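PDB 6N6Q: cytochrome P450 (CYP102L1) from Mycobacterium phage Adler, which probably works as a haem-dependent monooxygenase of the cytochrome P450 family, activating oxygen at its haem iron. Local coordinates for residues K87-V91 / L192-R198; W140-A144 / R466-R470; H46-F50 / V61-L67. All blocks are in the same frame, centred on the assembly; numbering follows the deposited sequence.

Contact 1 (K87-V91 / L192-R198); sequences KLRSV and LQYANRR
How a short helical turn can pack on the closing turns of a longer helix is illustrated by K87-V91 and L192-R198. Residues 192-196 are helical, near the C-terminal end of helix 183-196, and R197 (phi/psi -44/124) and R198 (-79/156) continue extended; K87 and R89-V91 are helical as well. CA atoms lie 5.6 Å apart for K87 and A195, and 6.8 Å for V91 and L192. L192 (m, t) sends its CD2 to 3.7 Å from L88 CD2, L88 also being m, t, and to 4.3 Å from V91 CG1. Y194 points sideways, its ring stacking on H217 of helix 212-237. A195 points toward the first segment, its CB 3.3 Å from K87 O and 4.0 Å from V91 CG2. In P450 terms this joins the B-C region, which passes near the haem, to the end of the F helix, elements that in many relatives border the substrate access route. N196 offers its carbonyl: K87 NZ donates to N196 O at 2.7 Å, the lysine having chi1 m, chi2 at 142°, and chi3 and chi4 p. R197 turns back, NE bonding Y194 O at 3.0 Å, with E206 as salt-bridge partner. R198 (t, p, m) brings NH1 to 3.1 Å from K87 NZ; the lysine lies over one face of the guanidinium, two like charges brought close, and D56 forms a salt bridge with this arginine.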
loop_
_atom_site.group_PDB
_atom_site.type_symbol
_atom_site.label_atom_id
_atom_site.label_comp_id
_atom_site.label_asym_id
_atom_site.label_seq_id
_atom_site.Cartn_x
_atom_site.Cartn_y
_atom_site.Cartn_z
ATOM N N LYS A 87 -6.302 -5.914 14.801
ATOM C CA LYS A 87 -5.851 -7.298 14.747
ATOM C C LYS A 87 -4.411 -7.398 14.260
ATOM O O LYS A 87 -3.715 -8.366 14.585
ATOM C CB LYS A 87 -6.788 -8.114 13.856
ATOM C CG LYS A 87 -8.208 -8.197 14.398
ATOM C CD LYS A 87 -9.244 -8.130 13.285
ATOM C CE LYS A 87 -9.216 -9.370 12.412
ATOM N NZ LYS A 87 -9.555 -10.591 13.191
ATOM N N LEU A 88 -3.946 -6.411 13.495
ATOM C CA LEU A 88 -2.562 -6.390 13.045
ATOM C C LEU A 88 -1.588 -5.981 14.141
ATOM O O LEU A 88 -0.373 -6.092 13.938
ATOM C CB LEU A 88 -2.411 -5.452 11.846
ATOM C CG LEU A 88 -3.001 -5.952 10.527
ATOM C CD1 LEU A 88 -2.734 -4.954 9.413
ATOM C CD2 LEU A 88 -2.437 -7.320 10.176
ATOM N N ARG A 89 -2.083 -5.515 15.292
ATOM C CA ARG A 89 -1.196 -5.197 16.404
ATOM C C ARG A 89 -0.497 -6.435 16.947
ATOM O O ARG A 89 0.553 -6.313 17.586
ATOM C CB ARG A 89 -1.976 -4.501 17.521
ATOM C CG ARG A 89 -2.544 -3.145 17.127
ATOM C CD ARG A 89 -3.337 -2.527 18.265
ATOM N NE ARG A 89 -2.519 -2.326 19.457
ATOM C CZ ARG A 89 -1.867 -1.202 19.736
ATOM N NH1 ARG A 89 -1.937 -0.169 18.908
ATOM N NH2 ARG A 89 -1.148 -1.109 20.846
ATOM N N SER A 90 -1.052 -7.625 16.707
ATOM C CA SER A 90 -0.370 -8.855 17.086
ATOM C C SER A 90 0.908 -9.068 16.287
ATOM O O SER A 90 1.773 -9.839 16.717
ATOM C CB SER A 90 -1.304 -10.053 16.908
ATOM O OG SER A 90 -2.405 -9.977 17.797
ATOM N N VAL A 91 1.045 -8.406 15.141
ATOM C CA VAL A 91 2.233 -8.506 14.298
ATOM C C VAL A 91 3.086 -7.243 14.398
ATOM O O VAL A 91 4.267 -7.309 14.740
ATOM C CB VAL A 91 1.849 -8.806 12.832
ATOM C CG1 VAL A 91 3.088 -8.838 11.953
ATOM C CG2 VAL A 91 1.082 -10.114 12.740
ATOM N N LEU A 192 0.540 -12.949 9.689
ATOM C CA LEU A 192 -0.559 -12.092 9.256
ATOM C C LEU A 192 -1.865 -12.872 9.176
ATOM O O LEU A 192 -2.925 -12.358 9.552
ATOM C CB LEU A 192 -0.232 -11.459 7.903
ATOM C CG LEU A 192 0.867 -10.396 7.860
ATOM C CD1 LEU A 192 1.268 -10.112 6.421
ATOM C CD2 LEU A 192 0.412 -9.119 8.551
ATOM N N GLN A 193 -1.809 -14.111 8.679
ATOM C CA GLN A 193 -3.005 -14.946 8.629
ATOM C C GLN A 193 -3.521 -15.249 10.029
ATOM O O GLN A 193 -4.731 -15.212 10.277
ATOM C CB GLN A 193 -2.711 -16.249 7.887
ATOM C CG GLN A 193 -2.310 -16.081 6.439
ATOM C CD GLN A 193 -2.024 -17.411 5.770
ATOM O OE1 GLN A 193 -1.996 -18.453 6.426
ATOM N NE2 GLN A 193 -1.814 -17.383 4.460
ATOM N N TYR A 194 -2.613 -15.558 10.955
ATOM C CA TYR A 194 -3.001 -15.859 12.325
ATOM C C TYR A 194 -3.584 -14.647 13.037
ATOM O O TYR A 194 -4.337 -14.812 14.003
ATOM C CB TYR A 194 -1.791 -16.397 13.094
ATOM C CG TYR A 194 -2.108 -16.943 14.466
ATOM C CD1 TYR A 194 -2.576 -18.241 14.626
ATOM C CD2 TYR A 194 -1.924 -16.170 15.603
ATOM C CE1 TYR A 194 -2.860 -18.749 15.877
ATOM C CE2 TYR A 194 -2.205 -16.668 16.859
ATOM C CZ TYR A 194 -2.673 -17.959 16.990
ATOM O OH TYR A 194 -2.955 -18.459 18.239
ATOM N N ALA A 195 -3.260 -13.435 12.578
ATOM C CA ALA A 195 -3.771 -12.231 13.223
ATOM C C ALA A 195 -5.200 -11.924 12.789
ATOM O O ALA A 195 -6.023 -11.507 13.611
ATOM C CB ALA A 195 -2.854 -11.047 12.919
ATOM N N ASN A 196 -5.511 -12.127 11.507
ATOM C CA ASN A 196 -6.836 -11.798 10.996
ATOM C C ASN A 196 -7.899 -12.791 11.450
ATOM O O ASN A 196 -9.093 -12.497 11.314
ATOM C CB ASN A 196 -6.805 -11.726 9.466
ATOM C CG ASN A 196 -8.094 -11.175 8.876
ATOM O OD1 ASN A 196 -9.051 -11.913 8.642
ATOM N ND2 ASN A 196 -8.119 -9.870 8.628
ATOM N N ARG A 197 -7.495 -13.945 11.984
ATOM C CA ARG A 197 -8.419 -14.966 12.467
ATOM C C ARG A 197 -9.553 -14.354 13.272
ATOM O O ARG A 197 -9.320 -13.641 14.253
ATOM C CB ARG A 197 -7.675 -15.979 13.336
ATOM C CG ARG A 197 -6.694 -16.881 12.623
ATOM C CD ARG A 197 -6.145 -17.863 13.636
ATOM N NE ARG A 197 -5.918 -17.187 14.910
ATOM C CZ ARG A 197 -6.075 -17.753 16.101
ATOM N NH1 ARG A 197 -6.467 -19.017 16.194
ATOM N NH2 ARG A 197 -5.846 -17.049 17.202
ATOM N N ARG A 198 -10.785 -14.632 12.859
ATOM C CA ARG A 198 -11.927 -14.053 13.541
ATOM C C ARG A 198 -12.214 -14.806 14.837
ATOM O O ARG A 198 -11.862 -15.978 14.997
ATOM C CB ARG A 198 -13.156 -14.051 12.633
ATOM C CG ARG A 198 -14.219 -13.026 13.019
ATOM C CD ARG A 198 -13.603 -11.664 13.338
ATOM N NE ARG A 198 -13.249 -11.532 14.750
ATOM C CZ ARG A 198 -12.566 -10.517 15.267
ATOM N NH1 ARG A 198 -12.163 -9.519 14.493
ATOM N NH2 ARG A 198 -12.286 -10.506 16.563
#

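Contact 2 (W140-A144 / R466-R470)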
loop_
_atom_site.group_PDB
_atom_site.type_symbol
_atom_site.label_atom_id
_atom_site.label_comp_id
_atom_site.label_asym_id
_atom_site.label_seq_id
_atom_site.Cartn_x
_atom_site.Cartn_y
_atom_site.Cartn_z
ATOM N N TRP A 140 13.264 -11.200 -15.480
ATOM C CA TRP A 140 12.171 -11.288 -16.440
ATOM C C TRP A 140 12.663 -11.435 -17.874
ATOM O O TRP A 140 11.875 -11.811 -18.748
ATOM C CB TRP A 140 11.259 -10.065 -16.315
ATOM C CG TRP A 140 10.289 -10.170 -15.173
ATOM C CD1 TRP A 140 10.288 -11.111 -14.185
ATOM C CD2 TRP A 140 9.173 -9.310 -14.909
ATOM N NE1 TRP A 140 9.244 -10.889 -13.320
ATOM C CE2 TRP A 140 8.544 -9.790 -13.742
ATOM C CE3 TRP A 140 8.645 -8.181 -15.543
ATOM C CZ2 TRP A 140 7.415 -9.180 -13.198
ATOM C CZ3 TRP A 140 7.523 -7.579 -15.004
ATOM C CH2 TRP A 140 6.922 -8.079 -13.841
ATOM N N ASN A 141 13.939 -11.142 -18.140
ATOM C CA ASN A 141 14.500 -11.424 -19.458
ATOM C C ASN A 141 14.473 -12.919 -19.748
ATOM O O ASN A 141 14.066 -13.348 -20.835
ATOM C CB ASN A 141 15.931 -10.890 -19.553
ATOM C CG ASN A 141 15.987 -9.382 -19.698
ATOM O OD1 ASN A 141 15.048 -8.756 -20.194
ATOM N ND2 ASN A 141 17.097 -8.789 -19.271
ATOM N N THR A 142 14.903 -13.730 -18.778
ATOM C CA THR A 142 14.918 -15.177 -18.966
ATOM C C THR A 142 13.507 -15.726 -19.145
ATOM O O THR A 142 13.288 -16.652 -19.934
ATOM C CB THR A 142 15.607 -15.849 -17.778
ATOM O OG1 THR A 142 16.878 -15.228 -17.550
ATOM C CG2 THR A 142 15.814 -17.332 -18.048
ATOM N N ARG A 143 12.535 -15.163 -18.423
ATOM C CA ARG A 143 11.159 -15.624 -18.559
ATOM C C ARG A 143 10.558 -15.206 -19.894
ATOM O O ARG A 143 9.759 -15.950 -20.472
ATOM C CB ARG A 143 10.316 -15.098 -17.398
ATOM C CG ARG A 143 10.978 -15.285 -16.045
ATOM C CD ARG A 143 9.998 -15.086 -14.909
ATOM N NE ARG A 143 8.870 -16.005 -15.005
ATOM C CZ ARG A 143 8.051 -16.286 -13.999
ATOM N NH1 ARG A 143 8.239 -15.724 -12.812
ATOM N NH2 ARG A 143 7.047 -17.133 -14.177
ATOM N N ALA A 144 10.925 -14.025 -20.395
ATOM C CA ALA A 144 10.489 -13.621 -21.728
ATOM C C ALA A 144 11.114 -14.506 -22.796
ATOM O O ALA A 144 10.470 -14.829 -23.802
ATOM C CB ALA A 144 10.839 -12.154 -21.973
ATOM N N ARG A 466 2.495 -12.056 -20.092
ATOM C CA ARG A 466 3.655 -12.599 -20.778
ATOM C C ARG A 466 4.390 -11.466 -21.474
ATOM O O ARG A 466 3.778 -10.504 -21.947
ATOM C CB ARG A 466 3.264 -13.686 -21.786
ATOM C CG ARG A 466 4.444 -14.478 -22.322
ATOM C CD ARG A 466 4.010 -15.852 -22.797
ATOM N NE ARG A 466 2.981 -15.774 -23.829
ATOM C CZ ARG A 466 2.352 -16.830 -24.334
ATOM N NH1 ARG A 466 2.646 -18.049 -23.900
ATOM N NH2 ARG A 466 1.429 -16.668 -25.273
ATOM N N LEU A 467 5.713 -11.582 -21.524
ATOM C CA LEU A 467 6.571 -10.513 -22.004
ATOM C C LEU A 467 7.452 -11.001 -23.143
ATOM O O LEU A 467 7.883 -12.157 -23.167
ATOM C CB LEU A 467 7.461 -9.975 -20.881
ATOM C CG LEU A 467 6.812 -9.805 -19.510
ATOM C CD1 LEU A 467 7.879 -9.826 -18.441
ATOM C CD2 LEU A 467 6.021 -8.512 -19.451
ATOM N N ARG A 468 7.708 -10.103 -24.088
ATOM C CA ARG A 468 8.764 -10.264 -25.074
ATOM C C ARG A 468 9.688 -9.059 -24.979
ATOM O O ARG A 468 9.225 -7.930 -24.787
ATOM C CB ARG A 468 8.212 -10.382 -26.500
ATOM C CG ARG A 468 7.089 -11.390 -26.685
ATOM C CD ARG A 468 7.485 -12.794 -26.251
ATOM N NE ARG A 468 6.661 -13.809 -26.904
ATOM C CZ ARG A 468 5.396 -14.071 -26.587
ATOM N NH1 ARG A 468 4.791 -13.394 -25.620
ATOM N NH2 ARG A 468 4.730 -15.012 -27.242
ATOM N N ASN A 469 10.991 -9.301 -25.097
ATOM C CA ASN A 469 11.942 -8.200 -25.125
ATOM C C ASN A 469 11.703 -7.345 -26.363
ATOM O O ASN A 469 11.554 -7.866 -27.472
ATOM C CB ASN A 469 13.374 -8.735 -25.106
ATOM C CG ASN A 469 13.707 -9.460 -23.817
ATOM O OD1 ASN A 469 13.597 -10.684 -23.732
ATOM N ND2 ASN A 469 14.113 -8.704 -22.801
ATOM N N ARG A 470 11.657 -6.024 -26.168
ATOM C CA ARG A 470 11.240 -5.126 -27.239
ATOM C C ARG A 470 12.242 -5.062 -28.386
ATOM O O ARG A 470 11.875 -4.615 -29.479
ATOM C CB ARG A 470 10.988 -3.724 -26.681
ATOM C CG ARG A 470 9.916 -3.689 -25.604
ATOM C CD ARG A 470 8.863 -2.621 -25.867
ATOM N NE ARG A 470 9.376 -1.270 -25.663
ATOM C CZ ARG A 470 9.636 -0.411 -26.642
ATOM N NH1 ARG A 470 9.427 -0.757 -27.905
ATOM N NH2 ARG A 470 10.099 0.798 -26.358
#
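A helix laid almost square across a strand can meet it through very few side chains, and their conformations then carry the fit. Here W140-A144, near the C-terminal end of helix 119-145, crosses R466-N469 at 97° with the axes 7.5 Å apart at closest approach. The smallest side chain permits the closest backbone meeting: A144 CB lies 3.2 Å from L467 O and A144 CA 3.3 Å from the same oxygen in a CA-H...O contact, while the CA atoms of A144 and L467 are 5.0 Å apart. L467 points toward the helix. Its chi1 of -41°, at the edge of the m well, with chi2 in t, sets CD1 3.4 Å from W140 CE3, and its CB stays 4.2 Å from A144 CB. The indole of W140, with chi1 m and chi2 at 10°, meets that methyl obliquely, and its NE1 bonds to E155 in the next helix. One turn before A144, N141 (chi1 m) projects its amide outward from the helix to N469, whose chi1 is also m and whose chi2 of 95° turns the amide so that ND2 donates to N141 OD1 at 2.8 Å. N469 OD1 rests 3.6 Å from A144 CB. The CA-CB bond of R468 points away from the helix, and its guanidinium pairs with E443 of strand 440-444. By its topology this is the D helix of the P450 fold packed on the small antiparallel sheet of strands 150-151, 464-469 and 440-444, which brings the C-terminal strand against a helix from the first third of the chain.

Contact 3 (H46-F50 / V61-L67); sequences HDGIF and VVDGPEL
The backbone at the open end of a beta hairpin can bend where a strand gives way to a helix, and H46-F50 with V61-L67 does so. I49 and V62 form an antiparallel non-hydrogen-bonded pair (CA-CA 4.5 Å); F50 and V61 form the hydrogen-bonded pair (CA-CA 5.6 Å), with F50 N to V61 O at 3.2 Å and V61 N to F50 O at 3.0 Å. I49 CA also approaches V61 O at 3.2 Å. Beyond the strands G48 (phi/psi 106/-5) turns its carbonyl across, so that G48 O accepts D63 N at 3.0 Å and, weakly, G64 N at 3.4 Å. G64 is the N-cap of helix 65-71, its CA 4.0 Å from that of G48; a CB on either would sit tight against the other segment, and G48's backbone angles alone call for glycine. This hairpin, strands 49-53 and 58-62, forms the outer part of the five-stranded sheet of the P450 fold and runs into the B helix. Of the side chains, F50 (chi1 p) lays its ring over V61 (t), V61 CB being 3.9 Å from the ring centroid in a CH-pi contact, while D63 OD2 stands at the ring edge, 4.1 Å from F50 CE1. On the other face, I49 (t, t) sets CG1 4.0 Å from V62 CG2. L67 (m, t), on the helix, sets CD1 3.8 Å from I49 CG2 and 3.5 Å from G48 O.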
loop_
_atom_site.group_PDB
_atom_site.type_symbol
_atom_site.label_atom_id
_atom_site.label_comp_id
_atom_site.label_asym_id
_atom_site.label_seq_id
_atom_site.Cartn_x
_atom_site.Cartn_y
_atom_site.Cartn_z
ATOM N N HIS A 46 -28.281 3.957 -1.064
ATOM C CA HIS A 46 -28.321 4.943 0.006
ATOM C C HIS A 46 -27.813 6.283 -0.522
ATOM O O HIS A 46 -27.427 6.414 -1.686
ATOM C CB HIS A 46 -27.498 4.474 1.210
ATOM C CG HIS A 46 -28.018 3.220 1.844
ATOM N ND1 HIS A 46 -29.168 3.193 2.603
ATOM C CD2 HIS A 46 -27.544 1.953 1.834
ATOM C CE1 HIS A 46 -29.381 1.962 3.033
ATOM N NE2 HIS A 46 -28.409 1.190 2.581
ATOM N N ASP A 47 -27.808 7.285 0.354
ATOM C CA ASP A 47 -27.471 8.656 -0.009
ATOM C C ASP A 47 -26.137 9.103 0.583
ATOM O O ASP A 47 -25.980 10.254 0.994
ATOM C CB ASP A 47 -28.581 9.613 0.419
ATOM C CG ASP A 47 -29.694 9.705 -0.603
ATOM O OD1 ASP A 47 -29.383 9.759 -1.812
ATOM O OD2 ASP A 47 -30.876 9.722 -0.200
ATOM N N GLY A 48 -25.156 8.201 0.631
ATOM C CA GLY A 48 -23.814 8.553 1.049
ATOM C C GLY A 48 -23.407 8.073 2.427
ATOM O O GLY A 48 -22.241 8.253 2.799
ATOM N N ILE A 49 -24.314 7.472 3.197
ATOM C CA ILE A 49 -23.977 6.963 4.522
ATOM C C ILE A 49 -25.062 5.980 4.937
ATOM O O ILE A 49 -26.237 6.154 4.601
ATOM C CB ILE A 49 -23.810 8.119 5.543
ATOM C CG1 ILE A 49 -23.209 7.602 6.853
ATOM C CG2 ILE A 49 -25.135 8.819 5.788
ATOM C CD1 ILE A 49 -22.919 8.690 7.863
ATOM N N PHE A 50 -24.663 4.939 5.662
ATOM C CA PHE A 50 -25.561 3.847 6.029
ATOM C C PHE A 50 -24.838 2.941 7.021
ATOM O O PHE A 50 -23.692 3.195 7.405
ATOM C CB PHE A 50 -26.014 3.064 4.795
ATOM C CG PHE A 50 -24.879 2.487 3.995
ATOM C CD1 PHE A 50 -24.221 3.256 3.047
ATOM C CD2 PHE A 50 -24.467 1.179 4.192
ATOM C CE1 PHE A 50 -23.173 2.732 2.313
ATOM C CE2 PHE A 50 -23.419 0.650 3.461
ATOM C CZ PHE A 50 -22.774 1.425 2.518
ATOM N N VAL A 61 -20.749 3.194 7.093
ATOM C CA VAL A 61 -19.987 3.377 5.864
ATOM C C VAL A 61 -20.338 4.734 5.272
ATOM O O VAL A 61 -21.519 5.066 5.117
ATOM C CB VAL A 61 -20.271 2.249 4.859
ATOM C CG1 VAL A 61 -19.466 2.455 3.586
ATOM C CG2 VAL A 61 -19.969 0.896 5.482
ATOM N N VAL A 62 -19.316 5.519 4.946
ATOM C CA VAL A 62 -19.483 6.822 4.311
ATOM C C VAL A 62 -18.848 6.748 2.931
ATOM O O VAL A 62 -17.650 6.459 2.809
ATOM C CB VAL A 62 -18.856 7.951 5.145
ATOM C CG1 VAL A 62 -19.270 9.304 4.595
ATOM C CG2 VAL A 62 -19.254 7.818 6.606
ATOM N N ASP A 63 -19.648 7.000 1.891
ATOM C CA ASP A 63 -19.153 6.975 0.520
ATOM C C ASP A 63 -19.626 8.170 -0.300
ATOM O O ASP A 63 -19.506 8.144 -1.531
ATOM C CB ASP A 63 -19.557 5.669 -0.181
ATOM C CG ASP A 63 -21.062 5.473 -0.238
ATOM O OD1 ASP A 63 -21.788 6.219 0.447
ATOM O OD2 ASP A 63 -21.520 4.571 -0.972
ATOM N N GLY A 64 -20.153 9.211 0.340
ATOM C CA GLY A 64 -20.606 10.390 -0.356
ATOM C C GLY A 64 -19.580 11.505 -0.327
ATOM O O GLY A 64 -18.888 11.714 0.674
ATOM N N PRO A 65 -19.470 12.250 -1.432
ATOM C CA PRO A 65 -18.402 13.266 -1.522
ATOM C C PRO A 65 -18.478 14.342 -0.451
ATOM O O PRO A 65 -17.466 14.627 0.202
ATOM C CB PRO A 65 -18.597 13.840 -2.933
ATOM C CG PRO A 65 -19.296 12.757 -3.690
ATOM C CD PRO A 65 -20.210 12.108 -2.698
ATOM N N GLU A 66 -19.648 14.958 -0.252
ATOM C CA GLU A 66 -19.754 16.013 0.753
ATOM C C GLU A 66 -19.611 15.456 2.164
ATOM O O GLU A 66 -19.033 16.112 3.040
ATOM C CB GLU A 66 -21.082 16.758 0.608
ATOM C CG GLU A 66 -21.161 17.690 -0.589
ATOM C CD GLU A 66 -21.612 16.984 -1.852
ATOM O OE1 GLU A 66 -21.829 15.753 -1.802
ATOM O OE2 GLU A 66 -21.753 17.662 -2.892
ATOM N N LEU A 67 -20.134 14.254 2.406
ATOM C CA LEU A 67 -20.039 13.668 3.739
ATOM C C LEU A 67 -18.604 13.275 4.073
ATOM O O LEU A 67 -18.145 13.493 5.200
ATOM C CB LEU A 67 -20.965 12.456 3.847
ATOM C CG LEU A 67 -22.465 12.745 3.919
ATOM C CD1 LEU A 67 -23.261 11.456 3.826
ATOM C CD2 LEU A 67 -22.796 13.486 5.201
#

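Overall arrangement
The three contacts tie together separate parts of one P450 chain and none touches another. Contact 3 closes first, within the hairpin at one edge of the five-stranded sheet; contacts 1 and 2 follow and interleave, 87-91, 140-144, 192-198 and 466-470 alternating along the chain. Centres of contacts 1 and 3 lie 29 Å apart, those of contacts 1 and 2 37 Å, and contacts 2 and 3, on opposite sides of the chain's centre, 45 Å. Contact 1 lies nearest the centre, with the L88 side chain about 9 Å from the haem, whereas contact 2 brings the C-terminal strand of the three-stranded sheet back onto helix 119-145. Local hairpin pairing thus coexists with long-range closure of a largely helical fold.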